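Local coordinates for uncharacterized protein (Bacteroides ovatus, PDB 3P02) that is of unknown function but is probably a two-domain, beta-rich protein that joins an E-set-like N-terminal domain to a BT_3044-like C-terminal domain, at residues A[26-31]-A[150-155]; A[36-41]-A[108-113]; A[156-161]-A[185-190]. All blocks are in the same frame, centred on the assembly; numbering follows the deposited sequence.

Contact 1 (A[26-31]-A[150-155]); sequences DVHVRY and RPILFN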
loop_
_atom_site.group_PDB
_atom_site.type_symbol
_atom_site.label_atom_id
_atom_site.label_comp_id
_atom_site.label_asym_id
_atom_site.label_seq_id
_atom_site.Cartn_x
_atom_site.Cartn_y
_atom_site.Cartn_z
ATOM N N ASP A 26 6.674 -6.308 -0.633
ATOM C CA ASP A 26 5.716 -5.378 -1.215
ATOM C C ASP A 26 5.740 -5.455 -2.720
ATOM O O ASP A 26 6.809 -5.546 -3.327
ATOM C CB ASP A 26 6.026 -3.933 -0.780
ATOM C CG ASP A 26 5.849 -3.666 0.700
ATOM O OD1 ASP A 26 5.149 -4.470 1.380
ATOM O OD2 ASP A 26 6.353 -2.622 1.170
ATOM N N VAL A 27 4.545 -5.430 -3.320
ATOM C CA VAL A 27 4.372 -5.479 -4.773
ATOM C C VAL A 27 3.696 -4.180 -5.158
ATOM O O VAL A 27 2.547 -3.954 -4.793
ATOM C CB VAL A 27 3.548 -6.735 -5.198
ATOM C CG1 VAL A 27 3.271 -6.710 -6.702
ATOM C CG2 VAL A 27 4.296 -8.027 -4.827
ATOM N N HIS A 28 4.406 -3.315 -5.883
ATOM C CA HIS A 28 3.887 -1.994 -6.204
ATOM C C HIS A 28 3.012 -2.036 -7.442
ATOM O O HIS A 28 3.484 -2.373 -8.529
ATOM C CB HIS A 28 5.063 -1.032 -6.406
ATOM C CG HIS A 28 5.966 -0.956 -5.223
ATOM N ND1 HIS A 28 7.334 -0.860 -5.375
ATOM C CD2 HIS A 28 5.670 -0.983 -3.898
ATOM C CE1 HIS A 28 7.820 -0.803 -4.150
ATOM N NE2 HIS A 28 6.855 -0.889 -3.230
ATOM N N VAL A 29 1.726 -1.689 -7.279
ATOM C CA VAL A 29 0.756 -1.798 -8.369
ATOM C C VAL A 29 0.121 -0.438 -8.677
ATOM O O VAL A 29 -0.632 0.092 -7.848
ATOM C CB VAL A 29 -0.345 -2.867 -8.069
ATOM C CG1 VAL A 29 -1.293 -3.007 -9.277
ATOM C CG2 VAL A 29 0.282 -4.240 -7.715
ATOM N N ARG A 30 0.337 0.069 -9.905
ATOM C CA ARG A 30 -0.305 1.331 -10.296
ATOM C C ARG A 30 -1.784 1.158 -10.584
ATOM O O ARG A 30 -2.158 0.281 -11.365
ATOM C CB ARG A 30 0.361 1.967 -11.526
ATOM C CG ARG A 30 -0.295 3.326 -11.826
ATOM C CD ARG A 30 0.322 4.035 -12.982
ATOM N NE ARG A 30 1.561 4.727 -12.623
ATOM C CZ ARG A 30 1.642 5.956 -12.123
ATOM N NH1 ARG A 30 0.544 6.600 -11.736
ATOM N NH2 ARG A 30 2.824 6.510 -11.914
ATOM N N TYR A 31 -2.606 2.033 -9.991
ATOM C CA TYR A 31 -4.014 2.152 -10.303
ATOM C C TYR A 31 -4.131 3.207 -11.419
ATOM O O TYR A 31 -4.040 4.423 -11.151
ATOM C CB TYR A 31 -4.876 2.542 -9.084
ATOM C CG TYR A 31 -6.289 1.981 -9.124
ATOM C CD1 TYR A 31 -7.146 2.255 -10.188
ATOM C CD2 TYR A 31 -6.778 1.195 -8.085
ATOM C CE1 TYR A 31 -8.440 1.720 -10.236
ATOM C CE2 TYR A 31 -8.061 0.652 -8.124
ATOM C CZ TYR A 31 -8.899 0.942 -9.183
ATOM O OH TYR A 31 -10.159 0.391 -9.205
ATOM N N ARG A 150 2.526 -8.519 -0.454
ATOM C CA ARG A 150 1.584 -7.472 -0.058
ATOM C C ARG A 150 1.404 -6.481 -1.202
ATOM O O ARG A 150 2.352 -5.737 -1.473
ATOM C CB ARG A 150 2.108 -6.734 1.186
ATOM C CG ARG A 150 0.988 -6.244 2.081
ATOM C CD ARG A 150 1.235 -4.878 2.649
ATOM N NE ARG A 150 0.031 -4.056 2.541
ATOM C CZ ARG A 150 -0.159 -2.915 3.186
ATOM N NH1 ARG A 150 0.771 -2.448 4.012
ATOM N NH2 ARG A 150 -1.276 -2.232 3.012
ATOM N N PRO A 151 0.226 -6.408 -1.886
ATOM C CA PRO A 151 0.091 -5.384 -2.934
ATOM C C PRO A 151 -0.015 -3.980 -2.326
ATOM O O PRO A 151 -0.750 -3.759 -1.343
ATOM C CB PRO A 151 -1.199 -5.755 -3.673
ATOM C CG PRO A 151 -1.992 -6.594 -2.692
ATOM C CD PRO A 151 -1.011 -7.218 -1.730
ATOM N N ILE A 152 0.741 -3.031 -2.909
ATOM C CA ILE A 152 0.743 -1.616 -2.520
ATOM C C ILE A 152 0.217 -0.838 -3.712
ATOM O O ILE A 152 0.938 -0.731 -4.700
ATOM C CB ILE A 152 2.174 -1.140 -2.105
ATOM C CG1 ILE A 152 2.759 -2.004 -0.967
ATOM C CG2 ILE A 152 2.216 0.363 -1.744
ATOM C CD1 ILE A 152 1.886 -2.028 0.349
ATOM N N LEU A 153 -1.015 -0.334 -3.643
ATOM C CA LEU A 153 -1.555 0.437 -4.752
ATOM C C LEU A 153 -0.938 1.839 -4.761
ATOM O O LEU A 153 -0.663 2.399 -3.688
ATOM C CB LEU A 153 -3.072 0.573 -4.584
ATOM C CG LEU A 153 -3.900 -0.662 -4.919
ATOM C CD1 LEU A 153 -5.285 -0.522 -4.310
ATOM C CD2 LEU A 153 -3.947 -0.886 -6.427
ATOM N N PHE A 154 -0.783 2.423 -5.961
ATOM C CA PHE A 154 -0.346 3.808 -6.021
ATOM C C PHE A 154 -0.963 4.469 -7.234
ATOM O O PHE A 154 -1.335 3.788 -8.186
ATOM C CB PHE A 154 1.192 3.971 -6.022
ATOM C CG PHE A 154 1.916 3.526 -7.274
ATOM C CD1 PHE A 154 2.149 2.176 -7.519
ATOM C CD2 PHE A 154 2.429 4.458 -8.171
ATOM C CE1 PHE A 154 2.909 1.767 -8.614
ATOM C CE2 PHE A 154 3.177 4.049 -9.281
ATOM C CZ PHE A 154 3.410 2.700 -9.500
ATOM N N ASN A 155 -1.124 5.787 -7.163
ATOM C CA ASN A 155 -1.559 6.521 -8.342
ATOM C C ASN A 155 -0.732 7.831 -8.326
ATOM O O ASN A 155 0.179 7.962 -7.505
ATOM C CB ASN A 155 -3.085 6.714 -8.370
ATOM C CG ASN A 155 -3.623 7.515 -7.215
ATOM O OD1 ASN A 155 -2.938 8.328 -6.626
ATOM N ND2 ASN A 155 -4.889 7.321 -6.895
#
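Arg150 accepts the N-H of Val27 at its carbonyl oxygen (Val27 N to Arg150 O 2.9 Å), the first of five main-chain bonds that set strand 146-154 parallel to strand 25-30. Its side chain starts out alongside Asp26, but the two charged ends do not touch. Pro151 adds a CA-H...O contact to Val27 O. Ile152 grips the neighbouring strand twice: its N reaches Val27 O at 2.8 Å, and its own O takes an almost straight bond (177°) from Val29 N. Ile152 CB lies in the plane of the imidazole, at the His28 edge, 3.9 Å from CD2. On the opposite side of the sheet, Leu153 CD2 lies 3.9 Å from Tyr31 CD2. Phe154 bonds through N to Val29 O and through O to Tyr31 N (2.8 Å). Its CG stands between backbone N and carbonyl carbon (chi1 70°), and Arg30 packs over one face of the ring, its CB 4.0 Å from the centroid in a CH-pi contact. The guanidinium plane is turned 59° from the ring, with Arg30 NH2 3.6 Å from Phe154 CE2 and salt-bridged to Asp307. An alanine in place of Phe154 would probably strip the Arg30 chain of its CH-pi face, leaving it held mainly by Asp307, and open a gap beside Trp316 and Trp317, which meet the ring. Asn155 CB finishes the contact against Tyr31 O. The chemistry is thus two-sided: an apolar layer with Val27, Val29 and Leu153 on one face, and on the other an aromatic ring packed against the arginine chain and guanidinium.

Contact 2 (A[36-41]-A[108-113]); sequences KYTYNL and PIEFSL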
loop_
_atom_site.group_PDB
_atom_site.type_symbol
_atom_site.label_atom_id
_atom_site.label_comp_id
_atom_site.label_asym_id
_atom_site.label_seq_id
_atom_site.Cartn_x
_atom_site.Cartn_y
_atom_site.Cartn_z
ATOM N N LYS A 36 -3.681 -3.290 -12.913
ATOM C CA LYS A 36 -3.075 -4.552 -13.326
ATOM C C LYS A 36 -1.550 -4.503 -13.339
ATOM O O LYS A 36 -0.944 -3.535 -13.816
ATOM C CB LYS A 36 -3.559 -4.943 -14.720
ATOM C CG LYS A 36 -5.021 -5.334 -14.762
ATOM C CD LYS A 36 -5.360 -5.885 -16.154
ATOM C CE LYS A 36 -6.826 -6.222 -16.301
ATOM N NZ LYS A 36 -7.687 -5.008 -16.378
ATOM N N TYR A 37 -0.927 -5.572 -12.828
ATOM C CA TYR A 37 0.518 -5.706 -12.790
ATOM C C TYR A 37 0.885 -7.184 -12.671
ATOM O O TYR A 37 0.284 -7.905 -11.858
ATOM C CB TYR A 37 1.115 -4.919 -11.612
ATOM C CG TYR A 37 2.624 -4.997 -11.516
ATOM C CD1 TYR A 37 3.437 -4.415 -12.489
ATOM C CD2 TYR A 37 3.242 -5.612 -10.434
ATOM C CE1 TYR A 37 4.827 -4.482 -12.409
ATOM C CE2 TYR A 37 4.637 -5.683 -10.339
ATOM C CZ TYR A 37 5.424 -5.103 -11.326
ATOM O OH TYR A 37 6.799 -5.184 -11.268
ATOM N N THR A 38 1.881 -7.623 -13.441
ATOM C CA THR A 38 2.426 -8.979 -13.309
ATOM C C THR A 38 3.705 -8.881 -12.506
ATOM O O THR A 38 4.647 -8.214 -12.927
ATOM C CB THR A 38 2.652 -9.667 -14.640
ATOM O OG1 THR A 38 1.397 -9.786 -15.293
ATOM C CG2 THR A 38 3.288 -11.067 -14.462
ATOM N N TYR A 39 3.726 -9.524 -11.353
ATOM C CA TYR A 39 4.896 -9.563 -10.492
ATOM C C TYR A 39 5.640 -10.878 -10.737
ATOM O O TYR A 39 5.025 -11.950 -10.684
ATOM C CB TYR A 39 4.493 -9.438 -9.035
ATOM C CG TYR A 39 5.652 -9.626 -8.089
ATOM C CD1 TYR A 39 6.585 -8.611 -7.884
ATOM C CD2 TYR A 39 5.788 -10.797 -7.352
ATOM C CE1 TYR A 39 7.650 -8.779 -6.993
ATOM C CE2 TYR A 39 6.852 -10.978 -6.471
ATOM C CZ TYR A 39 7.789 -9.975 -6.308
ATOM O OH TYR A 39 8.824 -10.165 -5.426
ATOM N N ASN A 40 6.964 -10.806 -10.974
ATOM C CA ASN A 40 7.742 -12.031 -11.221
ATOM C C ASN A 40 8.461 -12.428 -9.966
ATOM O O ASN A 40 9.394 -11.753 -9.551
ATOM C CB ASN A 40 8.731 -11.816 -12.377
ATOM C CG ASN A 40 7.985 -11.539 -13.633
ATOM O OD1 ASN A 40 7.863 -10.384 -14.086
ATOM N ND2 ASN A 40 7.308 -12.551 -14.098
ATOM N N LEU A 41 7.967 -13.483 -9.309
ATOM C CA LEU A 41 8.524 -13.962 -8.058
ATOM C C LEU A 41 9.690 -14.939 -8.361
ATOM O O LEU A 41 9.430 -16.003 -8.920
ATOM C CB LEU A 41 7.390 -14.644 -7.264
ATOM C CG LEU A 41 7.754 -15.299 -5.934
ATOM C CD1 LEU A 41 8.491 -14.345 -5.003
ATOM C CD2 LEU A 41 6.501 -15.798 -5.233
ATOM N N PRO A 108 5.177 -16.030 -12.405
ATOM C CA PRO A 108 4.484 -14.763 -12.713
ATOM C C PRO A 108 3.116 -14.730 -12.043
ATOM O O PRO A 108 2.283 -15.627 -12.251
ATOM C CB PRO A 108 4.401 -14.739 -14.239
ATOM C CG PRO A 108 4.607 -16.218 -14.690
ATOM C CD PRO A 108 5.010 -17.038 -13.481
ATOM N N ILE A 109 2.897 -13.697 -11.212
ATOM C CA ILE A 109 1.621 -13.506 -10.533
ATOM C C ILE A 109 0.942 -12.290 -11.133
ATOM O O ILE A 109 1.450 -11.176 -10.974
ATOM C CB ILE A 109 1.758 -13.371 -8.997
ATOM C CG1 ILE A 109 2.522 -14.589 -8.409
ATOM C CG2 ILE A 109 0.363 -13.222 -8.352
ATOM C CD1 ILE A 109 3.575 -14.270 -7.498
ATOM N N GLU A 110 -0.212 -12.501 -11.792
ATOM C CA GLU A 110 -0.956 -11.396 -12.383
ATOM C C GLU A 110 -1.917 -10.835 -11.363
ATOM O O GLU A 110 -2.841 -11.529 -10.945
ATOM C CB GLU A 110 -1.705 -11.847 -13.637
ATOM C CG GLU A 110 -0.756 -12.201 -14.783
ATOM C CD GLU A 110 -1.392 -12.597 -16.105
ATOM O OE1 GLU A 110 -2.640 -12.707 -16.164
ATOM O OE2 GLU A 110 -0.639 -12.794 -17.088
ATOM N N PHE A 111 -1.660 -9.623 -10.900
ATOM C CA PHE A 111 -2.574 -8.949 -9.984
ATOM C C PHE A 111 -3.578 -8.123 -10.781
ATOM O O PHE A 111 -3.179 -7.434 -11.739
ATOM C CB PHE A 111 -1.794 -8.028 -9.043
ATOM C CG PHE A 111 -0.995 -8.808 -8.020
ATOM C CD1 PHE A 111 -1.617 -9.344 -6.894
ATOM C CD2 PHE A 111 0.358 -9.061 -8.214
ATOM C CE1 PHE A 111 -0.883 -10.031 -5.928
ATOM C CE2 PHE A 111 1.091 -9.773 -7.257
ATOM C CZ PHE A 111 0.459 -10.267 -6.130
ATOM N N SER A 112 -4.858 -8.170 -10.375
ATOM C CA SER A 112 -5.952 -7.395 -10.982
ATOM C C SER A 112 -6.712 -6.806 -9.823
ATOM O O SER A 112 -7.554 -7.479 -9.230
ATOM C CB SER A 112 -6.823 -8.294 -11.856
ATOM O OG SER A 112 -6.075 -8.803 -12.948
ATOM N N LEU A 113 -6.316 -5.586 -9.394
ATOM C CA LEU A 113 -6.828 -5.026 -8.143
ATOM C C LEU A 113 -7.905 -3.963 -8.213
ATOM O O LEU A 113 -8.161 -3.325 -7.186
ATOM C CB LEU A 113 -5.625 -4.462 -7.358
ATOM C CG LEU A 113 -4.378 -5.403 -7.257
ATOM C CD1 LEU A 113 -3.303 -4.764 -6.422
ATOM C CD2 LEU A 113 -4.749 -6.775 -6.631
#
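Tyr37 and Phe111 form a hydrogen-bonded pair of an antiparallel strand pairing, exchanging bonds in both directions: Tyr37 N to Phe111 O at 3.1 Å and Phe111 N to Tyr37 O at 2.8 Å. Tyr39 and Ile109 repeat the exchange two residues on, with Ile109 N to Tyr39 O at 2.8 Å. In the non-hydrogen-bonded pairs between and beyond them, the CA-H groups of Lys36, Thr38 and Pro108 approach carbonyl oxygens across the gap. Apolar packing gathers on the face that carries Tyr39, Ile109 and Phe111. Ile109 CD1, turned off a staggered position (chi2 132°), lies 3.8 Å from Leu41 CB and near the plane of the Tyr39 ring at its edge. Tyr39 CB in turn meets the edge of the phenylalanine, 3.9 Å from Phe111 CE2, while Ile109 CG2 lies over one face of that ring, toward its rim. The other face is more polar and holds van der Waals contacts: Thr38 OG1 lies 3.3 Å from Glu110 CG, the two side chains side by side, and Thr38 CG2 is 3.8 Å from Pro108 CB. Within the fold these are the middle strands of a four-stranded antiparallel sheet, flanked by 13-15 and 90-91. Its apolar face packs on Val27 of strand 25-30, Leu149 of 146-154 and Leu124 and Leu126 of 122-130, a sandwich of two sheets consistent with an E-set domain.

Contact 3 (A[156-161]-A[185-190]); sequences EFSGRF and LNVVTD. With EDO (1,2-ethanediol), chain C.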
loop_
_atom_site.group_PDB
_atom_site.type_symbol
_atom_site.label_atom_id
_atom_site.label_comp_id
_atom_site.label_asym_id
_atom_site.label_seq_id
_atom_site.Cartn_x
_atom_site.Cartn_y
_atom_site.Cartn_z
ATOM N N GLU A 156 -1.011 8.782 -9.217
ATOM C CA GLU A 156 -0.247 10.033 -9.269
ATOM C C GLU A 156 -0.331 10.831 -7.969
ATOM O O GLU A 156 0.578 11.602 -7.662
ATOM C CB GLU A 156 -0.775 10.910 -10.421
ATOM C CG GLU A 156 -0.080 12.253 -10.539
ATOM C CD GLU A 156 -0.531 13.149 -11.673
ATOM O OE1 GLU A 156 -1.406 12.737 -12.467
ATOM O OE2 GLU A 156 -0.015 14.285 -11.747
ATOM N N PHE A 157 -1.407 10.631 -7.203
ATOM C CA PHE A 157 -1.710 11.460 -6.025
ATOM C C PHE A 157 -1.646 10.775 -4.697
ATOM O O PHE A 157 -2.115 11.353 -3.705
ATOM C CB PHE A 157 -3.169 11.945 -6.202
ATOM C CG PHE A 157 -3.473 12.475 -7.594
ATOM C CD1 PHE A 157 -2.951 13.691 -8.020
ATOM C CD2 PHE A 157 -4.243 11.726 -8.492
ATOM C CE1 PHE A 157 -3.189 14.155 -9.314
ATOM C CE2 PHE A 157 -4.508 12.205 -9.778
ATOM C CZ PHE A 157 -3.993 13.426 -10.173
ATOM N N SER A 158 -1.115 9.547 -4.651
ATOM C CA SER A 158 -1.166 8.765 -3.419
ATOM C C SER A 158 0.136 8.750 -2.633
ATOM O O SER A 158 1.184 9.188 -3.093
ATOM C CB SER A 158 -1.565 7.329 -3.755
ATOM O OG SER A 158 -0.538 6.684 -4.500
ATOM N N GLY A 159 0.060 8.180 -1.437
ATOM C CA GLY A 159 1.250 7.946 -0.646
ATOM C C GLY A 159 1.408 8.810 0.570
ATOM O O GLY A 159 0.427 9.288 1.146
ATOM N N ARG A 160 2.652 8.982 0.965
ATOM C CA ARG A 160 3.005 9.631 2.225
ATOM C C ARG A 160 3.113 11.137 2.042
ATOM O O ARG A 160 4.144 11.625 1.599
ATOM C CB ARG A 160 4.297 9.028 2.802
ATOM C CG ARG A 160 4.134 7.520 3.062
ATOM C CD ARG A 160 5.369 6.901 3.708
ATOM N NE ARG A 160 6.530 6.984 2.839
ATOM C CZ ARG A 160 7.572 7.797 3.000
ATOM N NH1 ARG A 160 7.598 8.673 4.001
ATOM N NH2 ARG A 160 8.589 7.752 2.151
ATOM N N PHE A 161 2.063 11.875 2.436
ATOM C CA PHE A 161 2.105 13.328 2.327
ATOM C C PHE A 161 2.507 13.969 3.639
ATOM O O PHE A 161 2.272 13.392 4.703
ATOM C CB PHE A 161 0.688 13.879 1.967
ATOM C CG PHE A 161 0.361 13.813 0.499
ATOM C CD1 PHE A 161 0.376 12.596 -0.183
ATOM C CD2 PHE A 161 0.034 14.959 -0.202
ATOM C CE1 PHE A 161 0.108 12.544 -1.559
ATOM C CE2 PHE A 161 -0.281 14.901 -1.563
ATOM C CZ PHE A 161 -0.240 13.686 -2.234
ATOM N N LEU A 185 -2.268 8.966 1.825
ATOM C CA LEU A 185 -3.404 9.031 0.911
ATOM C C LEU A 185 -3.493 7.649 0.266
ATOM O O LEU A 185 -2.566 7.234 -0.440
ATOM C CB LEU A 185 -3.233 10.168 -0.138
ATOM C CG LEU A 185 -3.780 11.563 0.281
ATOM C CD1 LEU A 185 -3.473 11.941 1.700
ATOM C CD2 LEU A 185 -3.427 12.666 -0.738
ATOM N N ASN A 186 -4.553 6.918 0.608
ATOM C CA ASN A 186 -4.830 5.558 0.136
ATOM C C ASN A 186 -5.581 5.626 -1.173
ATOM O O ASN A 186 -6.265 6.608 -1.429
ATOM C CB ASN A 186 -5.620 4.832 1.193
ATOM C CG ASN A 186 -4.958 4.957 2.543
ATOM O OD1 ASN A 186 -3.853 4.468 2.744
ATOM N ND2 ASN A 186 -5.515 5.789 3.421
ATOM N N VAL A 187 -5.467 4.591 -1.995
ATOM C CA VAL A 187 -6.029 4.592 -3.338
ATOM C C VAL A 187 -7.439 4.019 -3.452
ATOM O O VAL A 187 -7.702 2.926 -2.957
ATOM C CB VAL A 187 -5.043 3.794 -4.265
ATOM C CG1 VAL A 187 -5.633 3.593 -5.672
ATOM C CG2 VAL A 187 -3.678 4.481 -4.348
ATOM N N VAL A 188 -8.313 4.710 -4.227
ATOM C CA VAL A 188 -9.629 4.197 -4.594
ATOM C C VAL A 188 -9.602 3.945 -6.128
ATOM O O VAL A 188 -9.916 2.846 -6.591
ATOM C CB VAL A 188 -10.779 5.151 -4.168
ATOM C CG1 VAL A 188 -12.142 4.514 -4.439
ATOM C CG2 VAL A 188 -10.657 5.532 -2.672
ATOM N N THR A 189 -9.279 4.998 -6.910
ATOM C CA THR A 189 -9.168 4.900 -8.374
ATOM C C THR A 189 -7.879 5.612 -8.799
ATOM O O THR A 189 -7.037 5.914 -7.941
ATOM C CB THR A 189 -10.409 5.520 -9.066
ATOM O OG1 THR A 189 -10.398 6.933 -8.842
ATOM C CG2 THR A 189 -11.740 4.921 -8.609
ATOM N N ASP A 190 -7.742 5.953 -10.087
ATOM C CA ASP A 190 -6.554 6.704 -10.486
ATOM C C ASP A 190 -6.628 8.182 -10.013
ATOM O O ASP A 190 -5.586 8.830 -9.957
ATOM C CB ASP A 190 -6.329 6.642 -12.012
ATOM C CG ASP A 190 -7.447 7.220 -12.880
ATOM O OD1 ASP A 190 -8.559 7.424 -12.364
ATOM O OD2 ASP A 190 -7.245 7.332 -14.103
HETATM C C1 EDO C . 6.138 13.464 3.632
HETATM O O1 EDO C . 6.076 13.068 2.266
HETATM C C2 EDO C . 7.348 12.822 4.278
HETATM O O2 EDO C . 8.534 13.134 3.533
HETATM O O HOH W 1 -3.313 8.789 -11.167
#
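Leu185 sets CD2 squarely over the Phe161 ring, 3.6 Å from its centroid and 13° off the ring normal, a CH-pi contact within the large antiparallel sheet of the C-terminal domain. Here strand 159-162, an outermost strand of that sheet within the chain, pairs with strand 182-187. A hydrogen-bonded pair carries the joint: Gly159 N to Leu185 O is 3.0 Å, in the carbonyl plane and on a lone pair, and Leu185 N returns to Gly159 O at 2.8 Å. At Gly159 phi is 109°, where a beta-carbon would collide with the carbonyl oxygen of Ser158, so only glycine fits comfortably. Before the strand, Ser158 CB packs 3.6 Å from Val187 CG2. Phe157 brings the edge of its ring to the backbone, with CD2 3.5 Å from Asp190 O, while its own carbonyl oxygen is buried against Leu185 CD2 with no polar partner in the model. The second shell fixes this loop. Asn155 OD1 takes the N-H of Phe157 in an Asx turn, and Asn155 N is bonded to Ser158 OG, which holds the serine with OG between backbone N and carbonyl carbon (chi1 67°). Arg299 NH2 binds both Glu156 O and Ser158 O, and Phe216 stacks on the Phe157 ring. Farther along, a 1,2-ethanediol, probably from the crystallisation liquor, donates to Arg160 O. Across the loop a single water closes the gap, accepting from Glu156 N at 3.0 Å and donating to Asp190 O at 2.6 Å.

Overall arrangement
Contact 1 lies between the other two: its centre is about 10 Å from each of theirs, whereas contacts 2 and 3 are about 20 Å apart between centres and about 6 Å at their nearest atoms. Toward contact 2 the junction is apolar, with Val27 CG1 3.8 Å from Phe111 CE2, so two sheets meet face to face. Toward contact 3 it is mixed: Tyr31 packs on Val187, and Asn155 ND2 lies 2.8 Å from Thr189 O in a probable hydrogen bond. Along the chain, contact 2 is nested in the loop that contact 1 closes, and contact 3 follows. No active site is known; 1,2-ethanediol molecules lie beside contact 3 and near Ser112 of contact 2.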